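Local atomic coordinates of yfhH hypothetical protein (Bacillus subtilis, PDB entry 1SF9), a protein that is of unknown function but has been put forward as a transcriptional regulator, and forms a homodimer. Residues Y86-T91 with S122-K127; E46-A51 with V62-I67; E94-Y99 with Y108-P113; E36-I41 with A72-P77. All coordinates share one frame; numbering follows the deposited sequence.

Contact 1 of 4, residues Y86-T91 with S122-K127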
loop_
_atom_site.group_PDB
_atom_site.type_symbol
_atom_site.label_atom_id
_atom_site.label_comp_id
_atom_site.label_asym_id
_atom_site.label_seq_id
_atom_site.Cartn_x
_atom_site.Cartn_y
_atom_site.Cartn_z
ATOM N N TYR A 86 -9.151 -6.030 -10.917
ATOM C CA TYR A 86 -9.219 -6.522 -9.541
ATOM C C TYR A 86 -10.156 -5.689 -8.716
ATOM O O TYR A 86 -10.490 -4.557 -9.072
ATOM C CB TYR A 86 -7.814 -6.361 -8.859
ATOM C CG TYR A 86 -6.736 -7.142 -9.603
ATOM C CD1 TYR A 86 -6.220 -6.647 -10.804
ATOM C CD2 TYR A 86 -6.265 -8.352 -9.081
ATOM C CE1 TYR A 86 -5.236 -7.364 -11.490
ATOM C CE2 TYR A 86 -5.282 -9.071 -9.768
ATOM C CZ TYR A 86 -4.768 -8.577 -10.973
ATOM O OH TYR A 86 -3.816 -9.278 -11.643
ATOM N N ARG A 87 -10.593 -6.260 -7.602
ATOM C CA ARG A 87 -11.430 -5.523 -6.683
ATOM C C ARG A 87 -10.464 -4.748 -5.803
ATOM O O ARG A 87 -9.395 -5.254 -5.471
ATOM C CB ARG A 87 -12.245 -6.466 -5.793
ATOM C CG ARG A 87 -12.697 -5.791 -4.492
ATOM C CD ARG A 87 -13.629 -6.663 -3.663
ATOM N NE ARG A 87 -13.614 -6.268 -2.255
ATOM C CZ ARG A 87 -12.768 -6.761 -1.357
ATOM N NH1 ARG A 87 -12.814 -6.351 -0.096
ATOM N NH2 ARG A 87 -11.884 -7.684 -1.719
ATOM N N VAL A 88 -10.806 -3.513 -5.455
ATOM C CA VAL A 88 -9.937 -2.748 -4.554
ATOM C C VAL A 88 -10.445 -3.081 -3.156
ATOM O O VAL A 88 -11.614 -2.874 -2.856
ATOM C CB VAL A 88 -10.023 -1.251 -4.821
ATOM C CG1 VAL A 88 -9.208 -0.470 -3.796
ATOM C CG2 VAL A 88 -9.525 -0.984 -6.241
ATOM N N GLU A 89 -9.557 -3.633 -2.334
ATOM C CA GLU A 89 -9.892 -4.062 -0.983
ATOM C C GLU A 89 -10.694 -3.026 -0.192
ATOM O O GLU A 89 -10.400 -1.832 -0.235
ATOM C CB GLU A 89 -8.590 -4.407 -0.237
ATOM C CG GLU A 89 -8.764 -4.872 1.203
ATOM C CD GLU A 89 -7.442 -5.267 1.846
ATOM O OE1 GLU A 89 -6.367 -4.939 1.286
ATOM O OE2 GLU A 89 -7.477 -5.900 2.923
ATOM N N ASN A 90 -11.704 -3.515 0.525
ATOM C CA ASN A 90 -12.578 -2.690 1.362
ATOM C C ASN A 90 -13.354 -1.583 0.641
ATOM O O ASN A 90 -13.761 -0.607 1.274
ATOM C CB ASN A 90 -11.791 -2.057 2.514
ATOM C CG ASN A 90 -11.343 -3.063 3.551
ATOM O OD1 ASN A 90 -12.137 -3.863 4.055
ATOM N ND2 ASN A 90 -10.064 -3.018 3.890
ATOM N N THR A 91 -13.524 -1.713 -0.673
ATOM C CA THR A 91 -14.296 -0.752 -1.445
ATOM C C THR A 91 -15.137 -1.581 -2.411
ATOM O O THR A 91 -15.004 -2.809 -2.466
ATOM C CB THR A 91 -13.417 0.189 -2.274
ATOM O OG1 THR A 91 -12.964 -0.510 -3.443
ATOM C CG2 THR A 91 -12.220 0.684 -1.443
ATOM N N SER A 122 -0.871 -4.645 -2.684
ATOM C CA SER A 122 -1.506 -5.281 -1.544
ATOM C C SER A 122 -3.007 -4.991 -1.409
ATOM O O SER A 122 -3.678 -5.675 -0.644
ATOM C CB SER A 122 -0.812 -4.859 -0.245
ATOM O OG SER A 122 -0.651 -3.460 -0.239
ATOM N N VAL A 123 -3.528 -3.994 -2.123
ATOM C CA VAL A 123 -4.957 -3.698 -2.014
ATOM C C VAL A 123 -5.756 -4.288 -3.169
ATOM O O VAL A 123 -6.961 -4.114 -3.233
ATOM C CB VAL A 123 -5.266 -2.151 -1.913
ATOM C CG1 VAL A 123 -4.406 -1.508 -0.829
ATOM C CG2 VAL A 123 -5.029 -1.447 -3.225
ATOM N N LEU A 124 -5.089 -5.004 -4.076
ATOM C CA LEU A 124 -5.792 -5.606 -5.207
ATOM C C LEU A 124 -6.191 -7.044 -4.915
ATOM O O LEU A 124 -5.344 -7.902 -4.664
ATOM C CB LEU A 124 -4.922 -5.558 -6.458
ATOM C CG LEU A 124 -4.533 -4.144 -6.881
ATOM C CD1 LEU A 124 -3.725 -4.262 -8.178
ATOM C CD2 LEU A 124 -5.767 -3.255 -7.117
ATOM N N GLN A 125 -7.498 -7.303 -4.935
ATOM C CA GLN A 125 -7.992 -8.647 -4.664
ATOM C C GLN A 125 -8.538 -9.256 -5.947
ATOM O O GLN A 125 -9.218 -8.592 -6.716
ATOM C CB GLN A 125 -9.100 -8.597 -3.611
ATOM C CG GLN A 125 -8.669 -7.956 -2.286
ATOM C CD GLN A 125 -7.351 -8.507 -1.743
ATOM O OE1 GLN A 125 -7.164 -9.726 -1.625
ATOM N NE2 GLN A 125 -6.428 -7.602 -1.398
ATOM N N GLU A 126 -8.233 -10.517 -6.194
ATOM C CA GLU A 126 -8.759 -11.140 -7.401
ATOM C C GLU A 126 -10.281 -11.185 -7.283
ATOM O O GLU A 126 -10.825 -11.388 -6.198
ATOM C CB GLU A 126 -8.158 -12.536 -7.595
ATOM C CG GLU A 126 -6.846 -12.485 -8.370
ATOM C CD GLU A 126 -6.195 -13.842 -8.593
ATOM O OE1 GLU A 126 -5.257 -13.898 -9.418
ATOM O OE2 GLU A 126 -6.599 -14.840 -7.954
ATOM N N LYS A 127 -10.955 -10.939 -8.405
ATOM C CA LYS A 127 -12.416 -10.924 -8.469
ATOM C C LYS A 127 -13.051 -12.221 -7.988
ATOM O O LYS A 127 -12.459 -13.295 -8.110
ATOM C CB LYS A 127 -12.870 -10.666 -9.908
ATOM C CG LYS A 127 -12.543 -9.286 -10.448
ATOM C CD LYS A 127 -13.478 -8.243 -9.869
ATOM C CE LYS A 127 -14.929 -8.608 -10.143
ATOM N NZ LYS A 127 -15.869 -7.583 -9.623
HETATM O O HOH W 1 -3.458 -11.753 -10.558
#
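R87 and Q125 grip each other through both backbone polar groups. R87 N gives to Q125 O at 2.8 Å, and Q125 N returns a bond to R87 O at 2.8 Å that is almost straight, 178° at the hydrogen. Two residues on, E89 N binds V123 O at 2.8 Å. This is the antiparallel pairing of strand 85-88 with strand 124-126, outermost on one side within this chain. The chain then leaves in a type II beta turn from V88 to T91, where V88 O takes T91 N and T91 OG1 from the same face of its plane. V88 and L124 share a sheet face and pack on F95. Y86 has CG anti to its carbonyl carbon (chi1 -60°), which lays the ring beside the E126 side chain. Y86 OH is bonded to S81 N and also gives to a water, 2.7 Å away, which passes a hydrogen to E126 OE1. A phenylalanine at Y86 would probably leave S81 N and this water without their hydroxyl partner. At the base of the side chain, Y86 CB meets L124 CB at 3.8 Å, and the two side chains cross at about a right angle. K127 NZ forms a salt bridge with E94.

Contact 2 of 4, residues E46-A51 with V62-I67; sequences EKARKA and VLERKI
This is a buried, mainly apolar contact between helices 34-53 and 57-74, with A48 and L63 at its centre. The two short segments run nearly antiparallel, at 153° between their directions, and their axes approach to 9.5 Å. The CA atoms of A48 and L63 are the nearest pair, 5.9 Å apart. A48 presents only a methyl here, and A48 CB meets L63 CB at 4.2 Å. L63 has CG anti to the carbonyl carbon (chi1 -71°), and L63 CD1 comes to rest 3.7 Å from A48 N, against the backbone between K47 and A48. L63 CD1 also touches K47 CB at 3.8 Å, while the rest of the lysine runs on, extended, away from the other helix. On another side of A48, the E64 chain bends at chi2 (-63°) and brings E64 OE2 to 3.4 Å from A48 CB. This is a van der Waals touch, not a polar bond. I67 CD1 also reaches A48 CB, at 4.3 Å. L63 and I67 pack on L44 too, and A48 and A51 on L60. The arrangement is that of an antiparallel helical hairpin, two consecutive helices packed through small and branched apolar side chains.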
loop_
_atom_site.group_PDB
_atom_site.type_symbol
_atom_site.label_atom_id
_atom_site.label_comp_id
_atom_site.label_asym_id
_atom_site.label_seq_id
_atom_site.Cartn_x
_atom_site.Cartn_y
_atom_site.Cartn_z
ATOM N N GLU A 46 0.663 -4.383 16.200
ATOM C CA GLU A 46 0.472 -4.242 17.649
ATOM C C GLU A 46 0.283 -2.757 17.998
ATOM O O GLU A 46 -0.549 -2.420 18.838
ATOM C CB GLU A 46 1.663 -4.814 18.419
ATOM C CG GLU A 46 1.428 -4.837 19.922
ATOM C CD GLU A 46 0.373 -5.857 20.361
ATOM O OE1 GLU A 46 -0.100 -5.747 21.516
ATOM O OE2 GLU A 46 0.024 -6.768 19.573
ATOM N N LYS A 47 1.041 -1.867 17.363
ATOM C CA LYS A 47 0.877 -0.443 17.646
ATOM C C LYS A 47 -0.499 0.029 17.168
ATOM O O LYS A 47 -1.120 0.888 17.806
ATOM C CB LYS A 47 1.966 0.390 16.967
ATOM C CG LYS A 47 3.343 0.160 17.561
ATOM C CD LYS A 47 4.428 0.977 16.855
ATOM C CE LYS A 47 5.809 0.670 17.457
ATOM N NZ LYS A 47 6.864 1.398 16.707
ATOM N N ALA A 48 -0.966 -0.527 16.055
ATOM C CA ALA A 48 -2.269 -0.129 15.504
ATOM C C ALA A 48 -3.385 -0.595 16.426
ATOM O O ALA A 48 -4.382 0.113 16.635
ATOM C CB ALA A 48 -2.467 -0.711 14.097
ATOM N N ARG A 49 -3.224 -1.784 16.988
ATOM C CA ARG A 49 -4.236 -2.316 17.888
ATOM C C ARG A 49 -4.380 -1.379 19.064
ATOM O O ARG A 49 -5.491 -1.088 19.505
ATOM C CB ARG A 49 -3.838 -3.703 18.392
ATOM C CG ARG A 49 -4.769 -4.228 19.461
ATOM C CD ARG A 49 -4.641 -5.725 19.615
ATOM N NE ARG A 49 -5.048 -6.424 18.399
ATOM C CZ ARG A 49 -4.208 -6.829 17.451
ATOM N NH1 ARG A 49 -4.671 -7.451 16.373
ATOM N NH2 ARG A 49 -2.902 -6.641 17.592
ATOM N N LYS A 50 -3.257 -0.898 19.574
ATOM C CA LYS A 50 -3.310 0.004 20.702
ATOM C C LYS A 50 -3.954 1.324 20.313
ATOM O O LYS A 50 -4.760 1.862 21.066
ATOM C CB LYS A 50 -1.919 0.202 21.288
ATOM C CG LYS A 50 -1.512 -1.008 22.121
ATOM C CD LYS A 50 -0.063 -1.416 21.919
ATOM C CE LYS A 50 0.875 -0.637 22.812
ATOM N NZ LYS A 50 2.246 -1.207 22.728
ATOM N N ALA A 51 -3.640 1.841 19.129
ATOM C CA ALA A 51 -4.285 3.086 18.726
ATOM C C ALA A 51 -5.796 2.863 18.577
ATOM O O ALA A 51 -6.599 3.725 18.953
ATOM C CB ALA A 51 -3.700 3.588 17.403
ATOM N N VAL A 62 -2.216 6.342 10.090
ATOM C CA VAL A 62 -0.811 6.408 9.668
ATOM C C VAL A 62 -0.200 5.005 9.718
ATOM O O VAL A 62 0.476 4.584 8.787
ATOM C CB VAL A 62 -0.007 7.333 10.603
ATOM C CG1 VAL A 62 1.487 7.182 10.359
ATOM C CG2 VAL A 62 -0.416 8.768 10.376
ATOM N N LEU A 63 -0.465 4.283 10.802
ATOM C CA LEU A 63 0.064 2.922 10.966
ATOM C C LEU A 63 -0.521 1.993 9.920
ATOM O O LEU A 63 0.198 1.193 9.340
ATOM C CB LEU A 63 -0.261 2.384 12.366
ATOM C CG LEU A 63 0.554 3.062 13.477
ATOM C CD1 LEU A 63 -0.109 2.819 14.838
ATOM C CD2 LEU A 63 1.982 2.493 13.472
ATOM N N GLU A 64 -1.823 2.108 9.638
ATOM C CA GLU A 64 -2.411 1.202 8.649
ATOM C C GLU A 64 -1.881 1.490 7.256
ATOM O O GLU A 64 -1.752 0.580 6.466
ATOM C CB GLU A 64 -3.940 1.274 8.647
ATOM C CG GLU A 64 -4.576 0.715 9.944
ATOM C CD GLU A 64 -4.305 -0.757 10.168
ATOM O OE1 GLU A 64 -4.000 -1.472 9.193
ATOM O OE2 GLU A 64 -4.414 -1.209 11.337
ATOM N N ARG A 65 -1.579 2.743 6.941
ATOM C CA ARG A 65 -1.001 2.983 5.622
ATOM C C ARG A 65 0.382 2.330 5.538
ATOM O O ARG A 65 0.757 1.840 4.473
ATOM C CB ARG A 65 -0.914 4.475 5.312
ATOM C CG ARG A 65 -2.309 5.021 4.972
ATOM C CD ARG A 65 -2.309 6.454 4.457
ATOM N NE ARG A 65 -1.890 7.452 5.435
ATOM C CZ ARG A 65 -2.710 8.054 6.300
ATOM N NH1 ARG A 65 -2.237 8.962 7.139
ATOM N NH2 ARG A 65 -4.000 7.735 6.342
ATOM N N LYS A 66 1.148 2.359 6.630
ATOM C CA LYS A 66 2.461 1.706 6.619
ATOM C C LYS A 66 2.314 0.195 6.469
ATOM O O LYS A 66 3.099 -0.444 5.768
ATOM C CB LYS A 66 3.243 2.006 7.894
ATOM C CG LYS A 66 3.654 3.443 7.992
ATOM C CD LYS A 66 4.550 3.695 9.177
ATOM C CE LYS A 66 5.021 5.145 9.184
ATOM N NZ LYS A 66 6.013 5.388 8.101
ATOM N N ILE A 67 1.312 -0.380 7.133
ATOM C CA ILE A 67 1.072 -1.824 7.043
ATOM C C ILE A 67 0.715 -2.213 5.611
ATOM O O ILE A 67 1.239 -3.184 5.063
ATOM C CB ILE A 67 -0.057 -2.259 8.019
ATOM C CG1 ILE A 67 0.476 -2.172 9.449
ATOM C CG2 ILE A 67 -0.521 -3.668 7.707
ATOM C CD1 ILE A 67 -0.636 -2.150 10.499
#

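Contact 3 of 4, residues E94-Y99 with Y108-P113; sequences EFTISY and YRTSSP
The beta hairpin of strands 94-101 and 104-109 is held here by T96 and Y108. T96 N binds Y108 O at 2.9 Å, and Y108 N returns a bond to T96 O at 3.1 Å. T110 N extends the pairing to E94 O at 2.9 Å. With CG between the backbone N and the carbonyl carbon (chi1 56°), the Y108 side chain lies alongside T96. T96 CB stands over one face of the Y108 ring, 4.1 Å from the centroid, a CH-pi contact. Water 3 joins Y108 OH to T96 OG1, which also bonds to T85 OG1. With an alanine here in place of Y108, T96 would probably lose the ring that covers it, and the bridging water its phenol partner. Further along the hairpin, S98 and Y99 both face W106 in a classic beta bulge. The F95 ring has one face over Y108 N, and F95 CD2 meets R109 CG at 4.0 Å. R109 forms salt bridges to D93 and E117. Water 2 joins E94 N to T110 OG1 and S111 OG.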
loop_
_atom_site.group_PDB
_atom_site.type_symbol
_atom_site.label_atom_id
_atom_site.label_comp_id
_atom_site.label_asym_id
_atom_site.label_seq_id
_atom_site.Cartn_x
_atom_site.Cartn_y
_atom_site.Cartn_z
ATOM N N GLU A 94 -13.501 -1.381 -8.831
ATOM C CA GLU A 94 -12.719 -2.339 -9.644
ATOM C C GLU A 94 -11.611 -1.529 -10.283
ATOM O O GLU A 94 -11.830 -0.395 -10.711
ATOM C CB GLU A 94 -13.590 -2.983 -10.733
ATOM C CG GLU A 94 -14.480 -4.102 -10.173
ATOM C CD GLU A 94 -15.323 -4.816 -11.229
ATOM O OE1 GLU A 94 -15.027 -4.729 -12.444
ATOM O OE2 GLU A 94 -16.302 -5.482 -10.822
ATOM N N PHE A 95 -10.421 -2.113 -10.326
ATOM C CA PHE A 95 -9.248 -1.428 -10.842
ATOM C C PHE A 95 -8.576 -2.284 -11.903
ATOM O O PHE A 95 -8.220 -3.430 -11.658
ATOM C CB PHE A 95 -8.300 -1.199 -9.660
ATOM C CG PHE A 95 -7.057 -0.417 -9.995
ATOM C CD1 PHE A 95 -5.865 -1.067 -10.261
ATOM C CD2 PHE A 95 -7.067 0.980 -9.962
ATOM C CE1 PHE A 95 -4.698 -0.336 -10.486
ATOM C CE2 PHE A 95 -5.896 1.716 -10.189
ATOM C CZ PHE A 95 -4.715 1.057 -10.443
ATOM N N THR A 96 -8.402 -1.705 -13.073
ATOM C CA THR A 96 -7.742 -2.384 -14.179
ATOM C C THR A 96 -6.284 -1.941 -14.217
ATOM O O THR A 96 -5.985 -0.749 -14.237
ATOM C CB THR A 96 -8.445 -2.028 -15.500
ATOM O OG1 THR A 96 -9.834 -2.417 -15.404
ATOM C CG2 THR A 96 -7.759 -2.719 -16.681
ATOM N N ILE A 97 -5.371 -2.907 -14.239
ATOM C CA ILE A 97 -3.953 -2.578 -14.251
ATOM C C ILE A 97 -3.442 -2.194 -15.649
ATOM O O ILE A 97 -3.732 -2.874 -16.626
ATOM C CB ILE A 97 -3.119 -3.773 -13.764
ATOM C CG1 ILE A 97 -3.493 -4.086 -12.314
ATOM C CG2 ILE A 97 -1.595 -3.455 -13.846
ATOM C CD1 ILE A 97 -2.550 -5.138 -11.663
ATOM N N SER A 98 -2.692 -1.099 -15.728
ATOM C CA SER A 98 -2.086 -0.665 -16.990
ATOM C C SER A 98 -0.672 -1.249 -17.010
ATOM O O SER A 98 -0.215 -1.821 -18.018
ATOM C CB SER A 98 -2.036 0.858 -17.091
ATOM O OG SER A 98 -3.358 1.393 -17.212
ATOM N N TYR A 99 0.045 -1.056 -15.901
ATOM C CA TYR A 99 1.386 -1.619 -15.773
ATOM C C TYR A 99 1.826 -1.627 -14.321
ATOM O O TYR A 99 1.184 -1.034 -13.437
ATOM C CB TYR A 99 2.437 -0.846 -16.614
ATOM C CG TYR A 99 2.618 0.592 -16.210
ATOM C CD1 TYR A 99 3.576 0.961 -15.261
ATOM C CD2 TYR A 99 1.808 1.583 -16.747
ATOM C CE1 TYR A 99 3.717 2.303 -14.865
ATOM C CE2 TYR A 99 1.941 2.923 -16.343
ATOM C CZ TYR A 99 2.897 3.262 -15.408
ATOM O OH TYR A 99 3.015 4.587 -15.027
ATOM N N TYR A 108 -6.392 2.232 -13.659
ATOM C CA TYR A 108 -7.526 3.111 -13.423
ATOM C C TYR A 108 -8.722 2.354 -12.850
ATOM O O TYR A 108 -8.896 1.141 -13.034
ATOM C CB TYR A 108 -7.984 3.792 -14.734
ATOM C CG TYR A 108 -8.319 2.807 -15.823
ATOM C CD1 TYR A 108 -7.311 2.294 -16.652
ATOM C CD2 TYR A 108 -9.632 2.338 -15.984
ATOM C CE1 TYR A 108 -7.599 1.317 -17.630
ATOM C CE2 TYR A 108 -9.930 1.369 -16.953
ATOM C CZ TYR A 108 -8.915 0.869 -17.771
ATOM O OH TYR A 108 -9.218 -0.054 -18.755
ATOM N N ARG A 109 -9.549 3.085 -12.128
ATOM C CA ARG A 109 -10.766 2.497 -11.588
ATOM C C ARG A 109 -11.818 2.519 -12.704
ATOM O O ARG A 109 -11.866 3.459 -13.490
ATOM C CB ARG A 109 -11.253 3.331 -10.425
ATOM C CG ARG A 109 -10.316 3.251 -9.224
ATOM C CD ARG A 109 -10.814 4.184 -8.111
ATOM N NE ARG A 109 -9.740 4.318 -7.117
ATOM C CZ ARG A 109 -9.760 3.816 -5.891
ATOM N NH1 ARG A 109 -8.705 3.993 -5.113
ATOM N NH2 ARG A 109 -10.815 3.158 -5.420
ATOM N N THR A 110 -12.668 1.495 -12.769
ATOM C CA THR A 110 -13.690 1.475 -13.817
ATOM C C THR A 110 -14.664 2.644 -13.618
ATOM O O THR A 110 -15.306 3.084 -14.571
ATOM C CB THR A 110 -14.447 0.136 -13.839
ATOM O OG1 THR A 110 -15.092 -0.088 -12.588
ATOM C CG2 THR A 110 -13.491 -1.009 -14.069
ATOM N N SER A 111 -14.747 3.166 -12.395
ATOM C CA SER A 111 -15.620 4.310 -12.141
ATOM C C SER A 111 -14.973 5.670 -12.484
ATOM O O SER A 111 -15.654 6.706 -12.485
ATOM C CB SER A 111 -16.089 4.317 -10.678
ATOM O OG SER A 111 -15.000 4.321 -9.785
ATOM N N SER A 112 -13.678 5.680 -12.784
ATOM C CA SER A 112 -12.989 6.927 -13.188
ATOM C C SER A 112 -11.927 6.504 -14.203
ATOM O O SER A 112 -10.698 6.675 -13.997
ATOM C CB SER A 112 -12.349 7.629 -11.987
ATOM O OG SER A 112 -11.462 6.790 -11.262
ATOM N N PRO A 113 -12.383 5.947 -15.333
ATOM C CA PRO A 113 -11.446 5.481 -16.357
ATOM C C PRO A 113 -10.581 6.520 -17.067
ATOM O O PRO A 113 -9.649 6.157 -17.771
ATOM C CB PRO A 113 -12.348 4.691 -17.303
ATOM C CG PRO A 113 -13.606 5.455 -17.245
ATOM C CD PRO A 113 -13.780 5.767 -15.789
HETATM O O HOH W 2 -14.712 1.124 -9.825
HETATM O O HOH W 3 -11.190 -1.682 -17.710
#

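Contact 4 of 4, residues E36-I41 with A72-P77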
loop_
_atom_site.group_PDB
_atom_site.type_symbol
_atom_site.label_atom_id
_atom_site.label_comp_id
_atom_site.label_asym_id
_atom_site.label_seq_id
_atom_site.Cartn_x
_atom_site.Cartn_y
_atom_site.Cartn_z
ATOM N N GLU A 36 11.862 -10.464 7.932
ATOM C CA GLU A 36 11.941 -9.114 8.473
ATOM C C GLU A 36 10.663 -8.322 8.185
ATOM O O GLU A 36 10.230 -7.532 9.020
ATOM C CB GLU A 36 13.170 -8.376 7.924
ATOM C CG GLU A 36 14.486 -8.946 8.496
ATOM C CD GLU A 36 15.722 -8.538 7.705
ATOM O OE1 GLU A 36 16.847 -8.679 8.248
ATOM O OE2 GLU A 36 15.581 -8.096 6.541
ATOM N N LEU A 37 10.057 -8.527 7.015
ATOM C CA LEU A 37 8.813 -7.814 6.687
ATOM C C LEU A 37 7.696 -8.296 7.608
ATOM O O LEU A 37 6.898 -7.513 8.112
ATOM C CB LEU A 37 8.419 -8.066 5.223
ATOM C CG LEU A 37 9.228 -7.249 4.231
ATOM C CD1 LEU A 37 9.081 -7.800 2.821
ATOM C CD2 LEU A 37 8.776 -5.797 4.331
ATOM N N ASN A 38 7.652 -9.607 7.846
ATOM C CA ASN A 38 6.622 -10.134 8.732
ATOM C C ASN A 38 6.794 -9.576 10.143
ATOM O O ASN A 38 5.804 -9.302 10.812
ATOM C CB ASN A 38 6.672 -11.663 8.791
ATOM C CG ASN A 38 6.154 -12.309 7.529
ATOM O OD1 ASN A 38 5.155 -11.885 6.972
ATOM N ND2 ASN A 38 6.828 -13.365 7.086
ATOM N N THR A 39 8.038 -9.435 10.599
ATOM C CA THR A 39 8.302 -8.886 11.938
ATOM C C THR A 39 7.831 -7.431 11.987
ATOM O O THR A 39 7.187 -7.006 12.934
ATOM C CB THR A 39 9.799 -8.963 12.274
ATOM O OG1 THR A 39 10.190 -10.339 12.281
ATOM C CG2 THR A 39 10.080 -8.371 13.645
ATOM N N GLU A 40 8.155 -6.677 10.945
ATOM C CA GLU A 40 7.756 -5.268 10.845
ATOM C C GLU A 40 6.236 -5.125 10.879
ATOM O O GLU A 40 5.699 -4.259 11.579
ATOM C CB GLU A 40 8.284 -4.674 9.537
ATOM C CG GLU A 40 7.723 -3.293 9.185
ATOM C CD GLU A 40 8.304 -2.195 10.042
ATOM O OE1 GLU A 40 8.042 -0.995 9.769
ATOM O OE2 GLU A 40 9.039 -2.533 10.994
ATOM N N ILE A 41 5.543 -5.975 10.126
ATOM C CA ILE A 41 4.089 -5.934 10.074
ATOM C C ILE A 41 3.493 -6.291 11.436
ATOM O O ILE A 41 2.528 -5.690 11.877
ATOM C CB ILE A 41 3.545 -6.871 8.967
ATOM C CG1 ILE A 41 3.881 -6.263 7.596
ATOM C CG2 ILE A 41 2.010 -7.027 9.078
ATOM C CD1 ILE A 41 3.760 -7.232 6.443
ATOM N N ALA A 72 2.693 -4.927 0.710
ATOM C CA ALA A 72 2.934 -4.968 -0.731
ATOM C C ALA A 72 4.338 -5.518 -1.019
ATOM O O ALA A 72 4.563 -6.117 -2.061
ATOM C CB ALA A 72 2.740 -3.572 -1.345
ATOM N N TYR A 73 5.276 -5.330 -0.091
ATOM C CA TYR A 73 6.633 -5.836 -0.287
ATOM C C TYR A 73 6.762 -7.333 -0.091
ATOM O O TYR A 73 7.760 -7.924 -0.496
ATOM C CB TYR A 73 7.627 -5.090 0.613
ATOM C CG TYR A 73 8.017 -3.742 0.052
ATOM C CD1 TYR A 73 7.250 -2.596 0.331
ATOM C CD2 TYR A 73 9.117 -3.604 -0.805
ATOM C CE1 TYR A 73 7.561 -1.367 -0.232
ATOM C CE2 TYR A 73 9.441 -2.370 -1.364
ATOM C CZ TYR A 73 8.651 -1.258 -1.074
ATOM O OH TYR A 73 8.954 -0.066 -1.671
ATOM N N LEU A 74 5.761 -7.950 0.532
ATOM C CA LEU A 74 5.749 -9.401 0.732
ATOM C C LEU A 74 5.230 -10.105 -0.508
ATOM O O LEU A 74 5.522 -11.275 -0.742
ATOM C CB LEU A 74 4.826 -9.774 1.884
ATOM C CG LEU A 74 5.413 -9.683 3.287
ATOM C CD1 LEU A 74 4.308 -9.984 4.298
ATOM C CD2 LEU A 74 6.555 -10.700 3.431
ATOM N N LEU A 75 4.441 -9.387 -1.302
ATOM C CA LEU A 75 3.853 -9.951 -2.503
ATOM C C LEU A 75 4.828 -9.956 -3.682
ATOM O O LEU A 75 5.905 -9.358 -3.620
ATOM C CB LEU A 75 2.574 -9.175 -2.837
ATOM C CG LEU A 75 1.534 -9.266 -1.704
ATOM C CD1 LEU A 75 0.401 -8.278 -1.922
ATOM C CD2 LEU A 75 0.982 -10.693 -1.635
ATOM N N ASN A 76 4.469 -10.652 -4.751
ATOM C CA ASN A 76 5.335 -10.712 -5.919
ATOM C C ASN A 76 4.633 -9.972 -7.044
ATOM O O ASN A 76 3.562 -10.375 -7.489
ATOM C CB ASN A 76 5.588 -12.166 -6.334
ATOM C CG ASN A 76 6.620 -12.291 -7.467
ATOM O OD1 ASN A 76 6.981 -11.305 -8.129
ATOM N ND2 ASN A 76 7.088 -13.518 -7.703
ATOM N N PRO A 77 5.225 -8.867 -7.511
ATOM C CA PRO A 77 4.600 -8.109 -8.591
ATOM C C PRO A 77 4.214 -8.967 -9.790
ATOM O O PRO A 77 3.236 -8.677 -10.460
ATOM C CB PRO A 77 5.660 -7.060 -8.953
ATOM C CG PRO A 77 6.434 -6.889 -7.681
ATOM C CD PRO A 77 6.532 -8.292 -7.138
#
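I41 N binds L37 O at 2.9 Å, the helical bond that sets L37 and I41 one turn apart, both directed at L74. L74 enters beside them from near the C-terminal end of helix 57-74. Its two methyls divide the work. L74 CD2 lies against L37 CB at 3.7 Å. L74 CD1 meets I41 CD1 tip to tip at 3.5 Å, and L74 CD1 also touches N38 OD1 at 3.4 Å. The N38 and L74 side chains cross at about a right angle, and the amide oxygen borders an apolar methyl. L37 has CG anti to its carbonyl carbon (chi1 -78°), and L37 CD1 reaches on to Y73, 3.6 Å from Y73 O and 3.8 Å from Y73 CB. The Y73 ring itself leads away from residues 36-41 and packs on E26 and S30 of helix 17-30. M32 also touches L37, while A70 and K71 touch I41. Leucine and isoleucine side chains thus close one end of an antiparallel helix pair, where the start of helix 34-53 meets the C-terminal part of helix 57-74.

In the fold
Contacts 2 and 4 hold the same two helices, 34-53 and 57-74, at places whose centres are about 15 Å apart. Contact 2 is buried and contact 4 lies nearer the surface, yet both rest on apolar side chains. Contacts 1 and 3 belong to the antiparallel sheet and rely on backbone hydrogen bonds, with waters at their polar side chains. Contact 1 is partly buried; contact 3 is at the surface. The two touch through neighbouring strands: a probable hydrogen bond runs from F95 N to Y86 O, and Y86 packs on I97. Helices and sheet meet where S122 of contact 1 packs on A72 and L75 of contact 4. Contacts 2 and 3 lie on opposite sides of the chain's centre.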